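Local coordinates for protein lipopolysaccharide core heptose(I) kinase RfaP (Pseudomonas aeruginosa, PDB 6DFL) that phosphorylates the first heptose of the lipopolysaccharide core with ATP and also acts as a protein-tyrosine kinase that autophosphorylates, at residues 209-212 with 213-217; 241-244 with 245-248; 247-250 with 251-255. One frame throughout, in Å; residues are numbered along the deposited sequence.

Contact 1. Residues 209-212 with 213-217; sequences ALYF and SALDI. With G9S (S-[2-({N-[(2S)-2-hydroxy-3,3-dimethyl-4-(phosphonooxy)butanoyl]-beta-alanyl}amino)ethyl] hexadecanethioate), chain C.
Tyr-211 and Leu-215 make a local apolar contact at the C-terminal end of helix 200-212, where the chain unwinds into the loop before helix 221-232. The backbone records the unwinding. Ser-213 N still makes a bond spanning four residues, to Ala-209 O at 3.0 Å, whereas Ala-214 N turns back only three residues, to Tyr-211 O at 2.8 Å. That second N-H comes in well above the carbonyl plane, 55° out of it. Two type I turns, Phe-212 to Leu-215 and Ala-214 to Ile-217, then carry the chain away. Ser-213 supports the helix end with its side chain: OG donates to Leu-210 O at 3.0 Å and is also bonded to Ile-166 N, so it links the last turn to the segment that follows the probable catalytic Asp-163.

The Tyr-211 ring is packed on both faces. Leu-215 CD2 sits over one of them in a CH-pi contact, 3.6 Å from the ring centroid and 22° off the normal, displaced toward CE1. The palmitoyl chain of G9S crosses the opposite face, with C12 3.5 Å from Tyr-211 CE2. CG of Tyr-211 stands opposite the backbone N (chi1 -175°), which carries the ring out between Leu-215 and the lipid. Farther along the acyl chain, Leu-210 CG lies 4.0 Å from G9S C23, and Ile-217 CD1 lies 3.8 Å from G9S C27, close to the end of the tail.

The groups on both faces resist turning of the ring, while hydrogen bonds with Lys-224 and Glu-251 hold its hydroxyl end in place. Tyr-211 is an autophosphorylation site, unmodified here; a phosphate on OH would probably be disfavoured beside the Glu-251 carboxylate, whereas Lys-224 could still pair with it.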
loop_
_atom_site.group_PDB
_atom_site.type_symbol
_atom_site.label_atom_id
_atom_site.label_comp_id
_atom_site.label_asym_id
_atom_site.label_seq_id
_atom_site.Cartn_x
_atom_site.Cartn_y
_atom_site.Cartn_z
ATOM N N ALA A 209 -2.507 3.126 9.905
ATOM C CA ALA A 209 -3.644 2.320 9.475
ATOM C C ALA A 209 -3.204 1.246 8.487
ATOM O O ALA A 209 -3.627 0.088 8.590
ATOM C CB ALA A 209 -4.718 3.219 8.873
ATOM N N LEU A 210 -2.323 1.591 7.539
ATOM C CA LEU A 210 -1.881 0.568 6.601
ATOM C C LEU A 210 -1.233 -0.590 7.339
ATOM O O LEU A 210 -1.523 -1.760 7.056
ATOM C CB LEU A 210 -0.936 1.163 5.576
ATOM C CG LEU A 210 -0.586 0.114 4.539
ATOM C CD1 LEU A 210 -1.812 -0.354 3.808
ATOM C CD2 LEU A 210 0.446 0.672 3.565
ATOM N N TYR A 211 -0.414 -0.283 8.344
ATOM C CA TYR A 211 0.236 -1.328 9.121
ATOM C C TYR A 211 -0.787 -2.180 9.881
ATOM O O TYR A 211 -0.726 -3.411 9.846
ATOM C CB TYR A 211 1.236 -0.699 10.088
ATOM C CG TYR A 211 2.055 -1.694 10.874
ATOM C CD1 TYR A 211 2.408 -2.919 10.331
ATOM C CD2 TYR A 211 2.458 -1.411 12.171
ATOM C CE1 TYR A 211 3.156 -3.836 11.055
ATOM C CE2 TYR A 211 3.209 -2.313 12.898
ATOM C CZ TYR A 211 3.541 -3.528 12.340
ATOM O OH TYR A 211 4.286 -4.432 13.064
ATOM N N PHE A 212 -1.719 -1.550 10.592
ATOM C CA PHE A 212 -2.642 -2.358 11.387
ATOM C C PHE A 212 -3.511 -3.221 10.497
ATOM O O PHE A 212 -3.868 -4.331 10.885
ATOM C CB PHE A 212 -3.472 -1.467 12.299
ATOM C CG PHE A 212 -2.623 -0.555 13.154
ATOM C CD1 PHE A 212 -1.353 -0.952 13.547
ATOM C CD2 PHE A 212 -3.067 0.695 13.535
ATOM C CE1 PHE A 212 -0.560 -0.141 14.319
ATOM C CE2 PHE A 212 -2.253 1.522 14.314
ATOM C CZ PHE A 212 -1.004 1.093 14.696
ATOM N N SER A 213 -3.794 -2.780 9.278
ATOM C CA SER A 213 -4.546 -3.657 8.394
ATOM C C SER A 213 -3.737 -4.858 7.935
ATOM O O SER A 213 -4.284 -5.720 7.247
ATOM C CB SER A 213 -5.059 -2.875 7.184
ATOM O OG SER A 213 -4.131 -2.889 6.111
ATOM N N ALA A 214 -2.449 -4.966 8.285
ATOM C CA ALA A 214 -1.626 -5.999 7.666
ATOM C C ALA A 214 -0.896 -6.865 8.686
ATOM O O ALA A 214 0.021 -7.604 8.308
ATOM C CB ALA A 214 -0.645 -5.368 6.681
ATOM N N LEU A 215 -1.322 -6.831 9.953
ATOM C CA LEU A 215 -0.679 -7.569 11.037
ATOM C C LEU A 215 -0.813 -9.081 10.930
ATOM O O LEU A 215 -0.142 -9.793 11.689
ATOM C CB LEU A 215 -1.246 -7.129 12.380
ATOM C CG LEU A 215 -1.090 -5.636 12.626
ATOM C CD1 LEU A 215 -1.687 -5.261 13.959
ATOM C CD2 LEU A 215 0.411 -5.217 12.518
ATOM N N ASP A 216 -1.618 -9.595 10.005
ATOM C CA ASP A 216 -1.994 -11.000 10.021
ATOM C C ASP A 216 -1.613 -11.717 8.731
ATOM O O ASP A 216 -2.205 -12.744 8.395
ATOM C CB ASP A 216 -3.501 -11.120 10.290
ATOM C CG ASP A 216 -3.920 -12.524 10.623
ATOM O OD1 ASP A 216 -3.389 -13.079 11.611
ATOM O OD2 ASP A 216 -4.769 -13.070 9.886
ATOM N N ILE A 217 -0.637 -11.212 7.990
ATOM C CA ILE A 217 -0.278 -11.829 6.728
ATOM C C ILE A 217 1.152 -12.354 6.740
ATOM O O ILE A 217 1.688 -12.711 5.683
ATOM C CB ILE A 217 -0.508 -10.862 5.560
ATOM C CG1 ILE A 217 0.430 -9.650 5.682
ATOM C CG2 ILE A 217 -1.969 -10.432 5.496
ATOM C CD1 ILE A 217 0.216 -8.637 4.608
HETATM C C1 G9S C . 11.748 -2.813 12.746
HETATM C C2 G9S C . 12.755 -4.787 13.946
HETATM C C3 G9S C . 13.054 -5.510 15.250
HETATM C C4 G9S C . 13.912 -4.750 16.246
HETATM C C5 G9S C . 15.073 -2.395 16.095
HETATM C C6 G9S C . 17.346 -3.169 14.953
HETATM C C7 G9S C . 18.733 -3.565 15.400
HETATM C C8 G9S C . 16.758 -4.281 14.126
HETATM C C10 G9S C . 8.639 -1.208 12.640
HETATM C C11 G9S C . 7.355 -0.643 13.177
HETATM C C12 G9S C . 6.202 -0.637 12.200
HETATM C C13 G9S C . 6.467 -1.319 10.870
HETATM C C14 G9S C . 6.420 -0.422 9.625
HETATM C C15 G9S C . 5.148 -0.462 8.792
HETATM C C16 G9S C . 4.937 -1.649 7.883
HETATM N N2 G9S C . 12.043 -3.519 13.967
HETATM C C19 G9S C . 10.499 -3.236 12.014
HETATM C C20 G9S C . 17.471 -1.923 14.130
HETATM C C21 G9S C . 4.078 -1.459 6.637
HETATM C C22 G9S C . 3.451 -2.744 6.105
HETATM C C23 G9S C . 2.289 -2.644 5.161
HETATM C C24 G9S C . 2.491 -3.270 3.797
HETATM C C25 G9S C . 1.304 -3.431 2.855
HETATM C C26 G9S C . 1.406 -4.493 1.756
HETATM C C27 G9S C . 0.915 -5.889 2.091
HETATM C C28 G9S C . 0.784 -6.835 0.934
HETATM C C29 G9S C . -0.579 -7.364 0.620
HETATM C C30 G9S C . 16.513 -2.905 16.249
HETATM N N3 G9S C . 13.892 -3.272 16.109
HETATM O O2 G9S C . 13.129 -5.267 12.881
HETATM O O3 G9S C . 9.533 -0.489 12.211
HETATM O O4 G9S C . 14.890 -1.188 15.967
HETATM O O5 G9S C . 16.539 -3.972 17.126
HETATM O O6 G9S C . 19.180 -2.992 16.588
HETATM O O8 G9S C . 21.009 -2.507 18.262
HETATM O O9 G9S C . 21.057 -1.366 16.026
HETATM P P1 G9S C . 20.697 -2.627 16.785
HETATM S S1 G9S C . 8.969 -2.934 12.887
#

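Contact 2. Residues 241-244 with 245-248. With G9S (S-[2-({N-[(2S)-2-hydroxy-3,3-dimethyl-4-(phosphonooxy)butanoyl]-beta-alanyl}amino)ethyl] hexadecanethioate), chain C.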
loop_
_atom_site.group_PDB
_atom_site.type_symbol
_atom_site.label_atom_id
_atom_site.label_comp_id
_atom_site.label_asym_id
_atom_site.label_seq_id
_atom_site.Cartn_x
_atom_site.Cartn_y
_atom_site.Cartn_z
ATOM N N ARG A 241 16.205 5.986 12.896
ATOM C CA ARG A 241 16.663 6.971 13.859
ATOM C C ARG A 241 15.661 8.113 13.992
ATOM O O ARG A 241 15.276 8.476 15.106
ATOM C CB ARG A 241 18.056 7.490 13.446
ATOM C CG ARG A 241 18.660 8.568 14.339
ATOM C CD ARG A 241 20.187 8.578 14.173
ATOM N NE ARG A 241 20.843 9.496 15.098
ATOM C CZ ARG A 241 21.678 10.462 14.725
ATOM N NH1 ARG A 241 21.986 10.625 13.440
ATOM N NH2 ARG A 241 22.231 11.257 15.640
ATOM N N ASP A 242 15.222 8.675 12.865
ATOM C CA ASP A 242 14.384 9.869 12.899
ATOM C C ASP A 242 12.910 9.543 13.133
ATOM O O ASP A 242 12.166 10.397 13.630
ATOM C CB ASP A 242 14.525 10.664 11.596
ATOM C CG ASP A 242 15.965 11.169 11.336
ATOM O OD1 ASP A 242 16.847 11.024 12.216
ATOM O OD2 ASP A 242 16.195 11.720 10.235
ATOM N N GLU A 243 12.459 8.344 12.769
ATOM C CA GLU A 243 11.077 7.951 13.004
ATOM C C GLU A 243 10.938 7.023 14.211
ATOM O O GLU A 243 9.897 6.383 14.376
ATOM C CB GLU A 243 10.486 7.311 11.742
ATOM C CG GLU A 243 10.607 8.170 10.470
ATOM C CD GLU A 243 9.913 9.524 10.566
ATOM O OE1 GLU A 243 9.037 9.694 11.443
ATOM O OE2 GLU A 243 10.256 10.431 9.764
ATOM N N ALA A 244 11.954 6.991 15.081
ATOM C CA ALA A 244 12.014 6.002 16.153
ATOM C C ALA A 244 10.739 5.979 16.990
ATOM O O ALA A 244 10.227 4.903 17.320
ATOM C CB ALA A 244 13.215 6.295 17.046
ATOM N N GLY A 245 10.229 7.158 17.355
ATOM C CA GLY A 245 9.067 7.224 18.222
ATOM C C GLY A 245 7.793 6.785 17.524
ATOM O O GLY A 245 6.997 6.030 18.088
ATOM N N LEU A 246 7.588 7.246 16.292
ATOM C CA LEU A 246 6.498 6.741 15.477
ATOM C C LEU A 246 6.547 5.222 15.369
ATOM O O LEU A 246 5.570 4.534 15.664
ATOM C CB LEU A 246 6.555 7.384 14.102
ATOM C CG LEU A 246 5.589 6.856 13.039
ATOM C CD1 LEU A 246 4.161 7.214 13.404
ATOM C CD2 LEU A 246 5.968 7.415 11.649
ATOM N N LEU A 247 7.691 4.675 14.986
ATOM C CA LEU A 247 7.778 3.231 14.789
ATOM C C LEU A 247 7.582 2.454 16.082
ATOM O O LEU A 247 7.123 1.308 16.052
ATOM C CB LEU A 247 9.126 2.878 14.174
ATOM C CG LEU A 247 9.285 3.461 12.779
ATOM C CD1 LEU A 247 10.665 3.118 12.196
ATOM C CD2 LEU A 247 8.161 2.931 11.907
ATOM N N ALA A 248 7.970 3.029 17.219
ATOM C CA ALA A 248 7.804 2.328 18.483
ATOM C C ALA A 248 6.344 2.348 18.909
ATOM O O ALA A 248 5.829 1.364 19.452
ATOM C CB ALA A 248 8.677 2.971 19.554
HETATM C C1 G9S C . 11.748 -2.813 12.746
HETATM C C2 G9S C . 12.755 -4.787 13.946
HETATM C C3 G9S C . 13.054 -5.510 15.250
HETATM C C4 G9S C . 13.912 -4.750 16.246
HETATM C C5 G9S C . 15.073 -2.395 16.095
HETATM C C6 G9S C . 17.346 -3.169 14.953
HETATM C C7 G9S C . 18.733 -3.565 15.400
HETATM C C8 G9S C . 16.758 -4.281 14.126
HETATM C C10 G9S C . 8.639 -1.208 12.640
HETATM C C11 G9S C . 7.355 -0.643 13.177
HETATM C C12 G9S C . 6.202 -0.637 12.200
HETATM C C13 G9S C . 6.467 -1.319 10.870
HETATM C C14 G9S C . 6.420 -0.422 9.625
HETATM C C15 G9S C . 5.148 -0.462 8.792
HETATM C C16 G9S C . 4.937 -1.649 7.883
HETATM N N2 G9S C . 12.043 -3.519 13.967
HETATM C C19 G9S C . 10.499 -3.236 12.014
HETATM C C20 G9S C . 17.471 -1.923 14.130
HETATM C C21 G9S C . 4.078 -1.459 6.637
HETATM C C22 G9S C . 3.451 -2.744 6.105
HETATM C C23 G9S C . 2.289 -2.644 5.161
HETATM C C24 G9S C . 2.491 -3.270 3.797
HETATM C C25 G9S C . 1.304 -3.431 2.855
HETATM C C26 G9S C . 1.406 -4.493 1.756
HETATM C C27 G9S C . 0.915 -5.889 2.091
HETATM C C28 G9S C . 0.784 -6.835 0.934
HETATM C C29 G9S C . -0.579 -7.364 0.620
HETATM C C30 G9S C . 16.513 -2.905 16.249
HETATM N N3 G9S C . 13.892 -3.272 16.109
HETATM O O2 G9S C . 13.129 -5.267 12.881
HETATM O O3 G9S C . 9.533 -0.489 12.211
HETATM O O4 G9S C . 14.890 -1.188 15.967
HETATM O O5 G9S C . 16.539 -3.972 17.126
HETATM O O6 G9S C . 19.180 -2.992 16.588
HETATM O O8 G9S C . 21.009 -2.507 18.262
HETATM O O9 G9S C . 21.057 -1.366 16.026
HETATM P P1 G9S C . 20.697 -2.627 16.785
HETATM S S1 G9S C . 8.969 -2.934 12.887
#
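Glu-243 and Leu-246 lie side by side and point the same way where helix 236-242 gives way to helix 244-257. Glu-243 CG is anti to its own carbonyl carbon, and the bend at chi2 (-60°) turns the carboxylate so that OE1 comes to 3.8 Å from Leu-246 CD2. Leu-246 meets it because its CG takes the position anti to N (chi1 173°). This is a contact of an oxygen with a methyl group; the charge of Glu-243 is answered elsewhere, by a salt bridge from OE2 to Lys-200. The Glu-243 side chain also packs on Phe-232 of helix 221-232.

On the next residue the geometry differs. Leu-247 lays CG over Glu-243 O at 3.4 Å, while its CD2 methyl reaches the thioester carbonyl oxygen of G9S, O3, at 3.7 Å. Leu-247 also leans on Leu-228, so one side chain touches the preceding turn, a neighbouring helix and the ligand. Ala-248 adds its CB, 3.3 Å from Ala-244 O.

Two backbone bonds open the new helix: Leu-247 N to Glu-243 O at 2.9 Å, almost straight at 174°, and Ala-248 N to Ala-244 O, more bent. The arrangement is a helix-to-helix turn in which one residue, Glu-243, ends the first helix and N-caps the next, here beside the acyl-ligand pocket.

Contact 3. Residues 247-250 with 251-255. With G9S (S-[2-({N-[(2S)-2-hydroxy-3,3-dimethyl-4-(phosphonooxy)butanoyl]-beta-alanyl}amino)ethyl] hexadecanethioate), chain C.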
loop_
_atom_site.group_PDB
_atom_site.type_symbol
_atom_site.label_atom_id
_atom_site.label_comp_id
_atom_site.label_asym_id
_atom_site.label_seq_id
_atom_site.Cartn_x
_atom_site.Cartn_y
_atom_site.Cartn_z
ATOM N N LEU A 247 7.691 4.675 14.986
ATOM C CA LEU A 247 7.778 3.231 14.789
ATOM C C LEU A 247 7.582 2.454 16.082
ATOM O O LEU A 247 7.123 1.308 16.052
ATOM C CB LEU A 247 9.126 2.878 14.174
ATOM C CG LEU A 247 9.285 3.461 12.779
ATOM C CD1 LEU A 247 10.665 3.118 12.196
ATOM C CD2 LEU A 247 8.161 2.931 11.907
ATOM N N ALA A 248 7.970 3.029 17.219
ATOM C CA ALA A 248 7.804 2.328 18.483
ATOM C C ALA A 248 6.344 2.348 18.909
ATOM O O ALA A 248 5.829 1.364 19.452
ATOM C CB ALA A 248 8.677 2.971 19.554
ATOM N N TRP A 249 5.666 3.465 18.650
ATOM C CA TRP A 249 4.241 3.550 18.916
ATOM C C TRP A 249 3.477 2.553 18.065
ATOM O O TRP A 249 2.703 1.750 18.594
ATOM C CB TRP A 249 3.742 4.966 18.657
ATOM C CG TRP A 249 2.260 5.059 18.745
ATOM C CD1 TRP A 249 1.514 5.222 19.879
ATOM C CD2 TRP A 249 1.333 4.991 17.660
ATOM N NE1 TRP A 249 0.183 5.265 19.565
ATOM C CE2 TRP A 249 0.039 5.121 18.212
ATOM C CE3 TRP A 249 1.464 4.832 16.280
ATOM C CZ2 TRP A 249 -1.115 5.100 17.426
ATOM C CZ3 TRP A 249 0.318 4.802 15.504
ATOM C CH2 TRP A 249 -0.958 4.931 16.080
HETATM N N MSE A 250 3.711 2.558 16.750
HETATM C CA MSE A 250 3.028 1.619 15.871
HETATM C C MSE A 250 3.269 0.205 16.319
HETATM O O MSE A 250 2.363 -0.604 16.315
HETATM C CB MSE A 250 3.467 1.760 14.429
HETATM C CG MSE A 250 3.034 3.039 13.766
HETATM SE SE MSE A 250 3.945 3.363 12.072
HETATM C CE MSE A 250 3.444 1.801 11.067
ATOM N N GLU A 251 4.492 -0.108 16.728
ATOM C CA GLU A 251 4.737 -1.476 17.162
ATOM C C GLU A 251 3.970 -1.790 18.443
ATOM O O GLU A 251 3.582 -2.939 18.661
ATOM C CB GLU A 251 6.236 -1.712 17.340
ATOM C CG GLU A 251 6.646 -3.184 17.256
ATOM C CD GLU A 251 5.938 -3.948 16.143
ATOM O OE1 GLU A 251 5.408 -5.057 16.414
ATOM O OE2 GLU A 251 5.903 -3.444 15.001
ATOM N N ARG A 252 3.730 -0.780 19.281
ATOM C CA ARG A 252 3.057 -1.006 20.550
ATOM C C ARG A 252 1.562 -1.201 20.340
ATOM O O ARG A 252 0.964 -2.131 20.890
ATOM C CB ARG A 252 3.321 0.166 21.487
ATOM C CG ARG A 252 4.579 0.038 22.285
ATOM C CD ARG A 252 4.528 0.982 23.473
ATOM N NE ARG A 252 4.030 2.299 23.084
ATOM C CZ ARG A 252 4.777 3.225 22.486
ATOM N NH1 ARG A 252 6.054 2.977 22.214
ATOM N NH2 ARG A 252 4.252 4.400 22.164
ATOM N N LYS A 253 0.948 -0.324 19.544
ATOM C CA LYS A 253 -0.430 -0.521 19.116
ATOM C C LYS A 253 -0.611 -1.869 18.419
ATOM O O LYS A 253 -1.549 -2.614 18.724
ATOM C CB LYS A 253 -0.850 0.619 18.198
ATOM C CG LYS A 253 -2.347 0.755 18.038
ATOM C CD LYS A 253 -2.740 2.202 18.180
ATOM C CE LYS A 253 -4.251 2.377 18.162
ATOM N NZ LYS A 253 -4.613 3.815 18.364
ATOM N N ALA A 254 0.289 -2.205 17.488
ATOM C CA ALA A 254 0.165 -3.462 16.751
ATOM C C ALA A 254 0.234 -4.675 17.670
ATOM O O ALA A 254 -0.433 -5.685 17.409
ATOM C CB ALA A 254 1.242 -3.561 15.671
ATOM N N GLU A 255 1.032 -4.604 18.741
ATOM C CA GLU A 255 1.040 -5.677 19.731
ATOM C C GLU A 255 -0.344 -5.864 20.358
ATOM O O GLU A 255 -0.920 -6.956 20.294
ATOM C CB GLU A 255 2.097 -5.396 20.799
ATOM C CG GLU A 255 3.482 -5.947 20.442
ATOM C CD GLU A 255 4.641 -5.257 21.188
ATOM O OE1 GLU A 255 4.422 -4.790 22.334
ATOM O OE2 GLU A 255 5.768 -5.187 20.625
HETATM C C1 G9S C . 11.748 -2.813 12.746
HETATM C C2 G9S C . 12.755 -4.787 13.946
HETATM C C3 G9S C . 13.054 -5.510 15.250
HETATM C C4 G9S C . 13.912 -4.750 16.246
HETATM C C5 G9S C . 15.073 -2.395 16.095
HETATM C C6 G9S C . 17.346 -3.169 14.953
HETATM C C7 G9S C . 18.733 -3.565 15.400
HETATM C C8 G9S C . 16.758 -4.281 14.126
HETATM C C10 G9S C . 8.639 -1.208 12.640
HETATM C C11 G9S C . 7.355 -0.643 13.177
HETATM C C12 G9S C . 6.202 -0.637 12.200
HETATM C C13 G9S C . 6.467 -1.319 10.870
HETATM C C14 G9S C . 6.420 -0.422 9.625
HETATM C C15 G9S C . 5.148 -0.462 8.792
HETATM C C16 G9S C . 4.937 -1.649 7.883
HETATM N N2 G9S C . 12.043 -3.519 13.967
HETATM C C19 G9S C . 10.499 -3.236 12.014
HETATM C C20 G9S C . 17.471 -1.923 14.130
HETATM C C21 G9S C . 4.078 -1.459 6.637
HETATM C C22 G9S C . 3.451 -2.744 6.105
HETATM C C23 G9S C . 2.289 -2.644 5.161
HETATM C C24 G9S C . 2.491 -3.270 3.797
HETATM C C25 G9S C . 1.304 -3.431 2.855
HETATM C C26 G9S C . 1.406 -4.493 1.756
HETATM C C27 G9S C . 0.915 -5.889 2.091
HETATM C C28 G9S C . 0.784 -6.835 0.934
HETATM C C29 G9S C . -0.579 -7.364 0.620
HETATM C C30 G9S C . 16.513 -2.905 16.249
HETATM N N3 G9S C . 13.892 -3.272 16.109
HETATM O O2 G9S C . 13.129 -5.267 12.881
HETATM O O3 G9S C . 9.533 -0.489 12.211
HETATM O O4 G9S C . 14.890 -1.188 15.967
HETATM O O5 G9S C . 16.539 -3.972 17.126
HETATM O O6 G9S C . 19.180 -2.992 16.588
HETATM O O8 G9S C . 21.009 -2.507 18.262
HETATM O O9 G9S C . 21.057 -1.366 16.026
HETATM P P1 G9S C . 20.697 -2.627 16.785
HETATM S S1 G9S C . 8.969 -2.934 12.887
#
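Trp-249 O receives Lys-253 N at 2.9 Å and 167°, the four-residue bond of a regular alpha-helix, and Ala-254 N reaches Met-250 O in the same way; Arg-252 N instead divides weakly between Ala-248 O and Trp-249 O. This is the body of helix 244-257, an amphipathic helix with one side against helix 200-212 and the lipid.

Trp-249 and Lys-253 flank helix 200-212, packing on Ala-208 and Phe-212, while Ala-248 and Arg-252 are exposed. Trp-249 meets the two basic residues differently. Lys-253 runs alongside the indole, and its CD methylene touches CZ2 of Trp-249 at 3.4 Å, obliquely to the ring. Arg-252 crosses it: NH2 comes to the indole edge near the ring plane, 3.7 Å from Trp-249 CD1, with the two planes 74° apart, so the pair is not stacked. A bend at chi3 (-44°) folds the guanidinium back over the helix, where one of its faces lies on the backbone, NH2 being 3.4 Å from Trp-249 CA. Ala-248 O is beneath the same face and too poorly aligned with NH1 for a hydrogen bond.

Other side chains serve the pocket. Glu-251 OE2 is hydrogen-bonded to the hydroxyl of Tyr-211 and stands 3.6 Å from G9S C11. Met-250, a selenomethionine here, is bent at chi3, and its terminal CE methyl rests 3.6 Å from G9S C15 on the acyl chain.

How the contacts relate
Three local contacts border one ligand, G9S, but differ in depth. Contact 1 is nearest the middle of the chain, its centre about 15 Å from the chain's centre; contacts 2 and 3 lie at about 25 and 23 Å, each with three exposed residues among those that touch. Contacts 2 and 3 share Leu-247 and Ala-248 on helix 244-257, contact 2 at its start, contact 3 along its body. Contacts 1 and 3 touch directly, with Phe-212 CZ 3.5 Å from Lys-253 CB. Contact 1 ends a helix with aromatic and methyl packing, contact 2 begins one, and contact 3 combines cationic side chains around an indole with a selenomethionine methyl and a carboxylate facing the ligand.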